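Uncharacterized protein YqbN (Bacillus subtilis, PDB 3KLU) is of unknown function but is probably a tail assembly chaperone of phage type, related to XkdN. Local coordinates at residues G39-T51 with A86-K98. Numbering follows the deposited sequence.
Sequences GNVVPFIFKAITT and AVETTVYPTFKAK
Phe44 holds its ring carbon CG anti to the carbonyl carbon (chi1 -88°), and this lays one ring face under Pro93. Pro93 CD sits 3.4 Å from the centroid of the Phe44 ring, almost on the ring normal, in a CH-pi contact. The peptide bond before Pro93 is cis. Tyr92 extends CG anti to its backbone N (chi1 176°), which carries the ring out to Val42, where Val42 CG1 meets Tyr92 CE2 at 3.5 Å. Nearer the backbone, Ile45 CD1 packs on Tyr92 CB. Strands 44-46 and 90-92 pair antiparallel, with a classic beta bulge: two residues, Val91 and Tyr92, stand opposite the single residue Ile45. Ile45 O therefore accepts two bonds. Val91 N approaches at 2.6 Å nearly along the C=O axis, through a bent bond (132° at the hydrogen), and Tyr92 N comes in on a lone pair. Ile45 N returns a straighter bond to Tyr92 O at 2.8 Å. Strand 44-46 is the middle strand of a three-stranded sheet, and 26-28 borders its other edge. Past the bulge, Lys47 N bonds Thr89 O, at the end of helix 78-89. Phe46 and Thr90 share a face of the sheet, and Thr90 OG1 lies 3.6 Å from Phe46 CE2. That hydroxyl donates to Ala86 O and accepts from Trp126 NE1 of helix 120-133, whose ring meets both Phe44 and Phe46.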
# COMPACT_ATOMS: atom_id res chain seq x y z
N GLY A 39 18.22 17.08 0.76
CA GLY A 39 18.61 16.27 -0.39
C GLY A 39 18.54 14.76 -0.25
O GLY A 39 18.93 14.04 -1.16
N ASN A 40 18.05 14.26 0.87
CA ASN A 40 17.92 12.83 1.08
C ASN A 40 16.60 12.26 0.58
O ASN A 40 15.54 12.91 0.66
CB ASN A 40 18.07 12.52 2.56
CG ASN A 40 19.45 12.81 3.05
OD1 ASN A 40 19.63 13.24 4.18
ND2 ASN A 40 20.45 12.56 2.20
N VAL A 41 16.67 11.04 0.06
CA VAL A 41 15.50 10.37 -0.46
C VAL A 41 14.47 10.19 0.65
O VAL A 41 14.80 9.91 1.80
CB VAL A 41 15.84 8.98 -1.03
CG1 VAL A 41 14.58 8.35 -1.58
CG2 VAL A 41 16.89 9.10 -2.11
N VAL A 42 13.21 10.35 0.28
CA VAL A 42 12.10 10.19 1.20
C VAL A 42 11.51 8.83 0.87
O VAL A 42 10.80 8.69 -0.13
CB VAL A 42 11.06 11.27 0.96
CG1 VAL A 42 9.89 11.05 1.85
CG2 VAL A 42 11.70 12.68 1.18
N PRO A 43 11.82 7.80 1.67
CA PRO A 43 11.27 6.47 1.36
C PRO A 43 9.78 6.34 1.63
O PRO A 43 9.21 7.09 2.42
CB PRO A 43 12.09 5.53 2.26
CG PRO A 43 12.34 6.39 3.47
CD PRO A 43 12.66 7.75 2.89
N PHE A 44 9.14 5.42 0.92
CA PHE A 44 7.74 5.17 1.14
C PHE A 44 7.67 4.25 2.36
O PHE A 44 8.57 3.44 2.58
CB PHE A 44 7.15 4.41 -0.03
CG PHE A 44 6.66 5.27 -1.12
CD1 PHE A 44 7.33 6.42 -1.46
CD2 PHE A 44 5.56 4.89 -1.85
CE1 PHE A 44 6.88 7.20 -2.56
CE2 PHE A 44 5.10 5.65 -2.95
CZ PHE A 44 5.77 6.81 -3.30
N ILE A 45 6.59 4.39 3.14
CA ILE A 45 6.36 3.54 4.28
C ILE A 45 5.15 2.67 3.97
O ILE A 45 4.03 3.18 3.70
CB ILE A 45 6.05 4.33 5.52
CG1 ILE A 45 7.24 5.20 5.86
CG2 ILE A 45 5.76 3.38 6.69
CD1 ILE A 45 6.97 6.09 7.07
N PHE A 46 5.39 1.35 3.97
CA PHE A 46 4.38 0.35 3.69
C PHE A 46 4.04 -0.38 4.99
O PHE A 46 4.84 -0.40 5.94
CB PHE A 46 4.87 -0.69 2.68
CG PHE A 46 5.16 -0.12 1.29
CD1 PHE A 46 6.34 0.59 1.04
CD2 PHE A 46 4.29 -0.38 0.23
CE1 PHE A 46 6.65 1.01 -0.26
CE2 PHE A 46 4.60 0.04 -1.07
CZ PHE A 46 5.76 0.73 -1.32
N LYS A 47 2.83 -0.95 5.02
CA LYS A 47 2.34 -1.72 6.15
C LYS A 47 1.16 -2.52 5.65
O LYS A 47 0.14 -1.94 5.28
CB LYS A 47 1.87 -0.82 7.28
CG LYS A 47 1.43 -1.60 8.51
CD LYS A 47 0.70 -0.67 9.48
CE LYS A 47 0.67 -1.25 10.87
NZ LYS A 47 0.07 -2.60 10.73
N ALA A 48 1.32 -3.84 5.61
CA ALA A 48 0.26 -4.76 5.16
C ALA A 48 -1.13 -4.45 5.75
O ALA A 48 -1.28 -4.02 6.91
CB ALA A 48 0.65 -6.20 5.51
N ILE A 49 -2.14 -4.64 4.93
CA ILE A 49 -3.49 -4.43 5.42
C ILE A 49 -3.98 -5.81 5.89
O ILE A 49 -3.23 -6.78 5.86
CB ILE A 49 -4.37 -3.82 4.32
CG1 ILE A 49 -4.39 -4.73 3.09
CG2 ILE A 49 -3.81 -2.46 3.94
CD1 ILE A 49 -5.45 -4.37 2.08
N THR A 50 -5.23 -5.90 6.30
CA THR A 50 -5.72 -7.16 6.79
C THR A 50 -6.27 -8.04 5.70
O THR A 50 -6.57 -7.59 4.56
CB THR A 50 -6.80 -6.93 7.82
OG1 THR A 50 -7.93 -6.35 7.17
CG2 THR A 50 -6.30 -5.93 8.89
N THR A 51 -6.40 -9.31 6.04
CA THR A 51 -6.94 -10.28 5.11
C THR A 51 -8.41 -9.93 4.89
O THR A 51 -8.89 -9.96 3.76
CB THR A 51 -6.76 -11.69 5.70
OG1 THR A 51 -5.34 -11.94 5.86
CG2 THR A 51 -7.43 -12.73 4.81
N ALA A 86 -2.43 -1.47 -2.92
CA ALA A 86 -1.20 -0.69 -2.80
C ALA A 86 -1.47 0.66 -2.12
O ALA A 86 -0.74 1.05 -1.19
CB ALA A 86 -0.57 -0.46 -4.21
N VAL A 87 -2.51 1.36 -2.59
CA VAL A 87 -2.85 2.64 -1.98
C VAL A 87 -3.01 2.46 -0.46
O VAL A 87 -2.42 3.19 0.31
CB VAL A 87 -4.17 3.21 -2.60
CG1 VAL A 87 -4.78 4.33 -1.69
CG2 VAL A 87 -3.85 3.82 -3.97
N GLU A 88 -3.78 1.45 -0.03
CA GLU A 88 -4.02 1.22 1.40
C GLU A 88 -2.82 0.59 2.18
O GLU A 88 -2.64 0.79 3.39
CB GLU A 88 -5.31 0.42 1.54
CG GLU A 88 -6.51 1.26 1.13
CD GLU A 88 -7.84 0.50 1.19
OE1 GLU A 88 -7.95 -0.50 1.94
OE2 GLU A 88 -8.80 0.91 0.49
N THR A 89 -1.97 -0.13 1.47
CA THR A 89 -0.78 -0.68 2.11
C THR A 89 0.27 0.43 2.27
O THR A 89 1.23 0.29 3.01
CB THR A 89 -0.23 -1.77 1.21
OG1 THR A 89 -1.22 -2.78 1.10
CG2 THR A 89 1.08 -2.33 1.74
N THR A 90 0.08 1.55 1.56
CA THR A 90 1.07 2.61 1.64
C THR A 90 0.70 3.67 2.64
O THR A 90 -0.18 4.49 2.38
CB THR A 90 1.28 3.24 0.26
OG1 THR A 90 1.74 2.23 -0.65
CG2 THR A 90 2.32 4.34 0.31
N VAL A 91 1.43 3.67 3.75
CA VAL A 91 1.21 4.59 4.86
C VAL A 91 1.62 6.04 4.58
O VAL A 91 0.94 6.98 4.99
CB VAL A 91 2.00 4.14 6.13
CG1 VAL A 91 1.46 4.84 7.33
CG2 VAL A 91 1.94 2.64 6.29
N TYR A 92 2.78 6.17 3.94
CA TYR A 92 3.35 7.47 3.58
C TYR A 92 4.06 7.24 2.26
O TYR A 92 5.04 6.47 2.18
CB TYR A 92 4.35 7.93 4.65
CG TYR A 92 5.07 9.22 4.32
CD1 TYR A 92 4.37 10.42 4.22
CD2 TYR A 92 6.46 9.25 4.14
CE1 TYR A 92 5.02 11.63 3.98
CE2 TYR A 92 7.11 10.47 3.90
CZ TYR A 92 6.37 11.65 3.83
OH TYR A 92 6.99 12.87 3.71
N PRO A 93 3.60 7.94 1.20
CA PRO A 93 2.49 8.88 1.25
C PRO A 93 1.15 8.17 1.08
O PRO A 93 1.07 7.18 0.37
CB PRO A 93 2.80 9.80 0.07
CG PRO A 93 3.21 8.79 -0.99
CD PRO A 93 4.09 7.77 -0.20
N THR A 94 0.09 8.63 1.74
CA THR A 94 -1.19 7.98 1.53
C THR A 94 -1.89 8.80 0.46
O THR A 94 -2.21 9.97 0.65
CB THR A 94 -2.07 7.92 2.80
OG1 THR A 94 -3.43 7.57 2.44
CG2 THR A 94 -2.06 9.21 3.49
N PHE A 95 -2.12 8.15 -0.68
CA PHE A 95 -2.74 8.80 -1.83
C PHE A 95 -4.18 9.25 -1.70
O PHE A 95 -4.74 9.88 -2.61
CB PHE A 95 -2.55 7.91 -3.06
CG PHE A 95 -1.11 7.72 -3.40
CD1 PHE A 95 -0.28 8.83 -3.54
CD2 PHE A 95 -0.60 6.45 -3.61
CE1 PHE A 95 1.08 8.69 -3.88
CE2 PHE A 95 0.77 6.27 -3.96
CZ PHE A 95 1.60 7.40 -4.10
N LYS A 96 -4.75 8.93 -0.55
CA LYS A 96 -6.12 9.33 -0.26
C LYS A 96 -6.11 10.70 0.40
O LYS A 96 -7.15 11.32 0.51
CB LYS A 96 -6.76 8.33 0.70
CG LYS A 96 -6.93 6.98 0.12
CD LYS A 96 -7.79 6.18 1.02
CE LYS A 96 -7.96 4.78 0.46
NZ LYS A 96 -8.98 4.05 1.24
N ALA A 97 -4.94 11.16 0.82
CA ALA A 97 -4.84 12.45 1.49
C ALA A 97 -5.46 13.53 0.66
O ALA A 97 -5.21 13.64 -0.55
CB ALA A 97 -3.38 12.80 1.76
N LYS A 98 -6.29 14.34 1.32
CA LYS A 98 -6.95 15.45 0.67
C LYS A 98 -5.94 16.34 -0.01
O LYS A 98 -6.17 16.82 -1.11
CB LYS A 98 -7.71 16.30 1.68
CG LYS A 98 -8.46 17.45 1.02
CD LYS A 98 -9.30 16.91 -0.13
CE LYS A 98 -10.35 17.90 -0.62
NZ LYS A 98 -11.04 17.38 -1.85
O HOH W 1 -1.29 0.00 5.49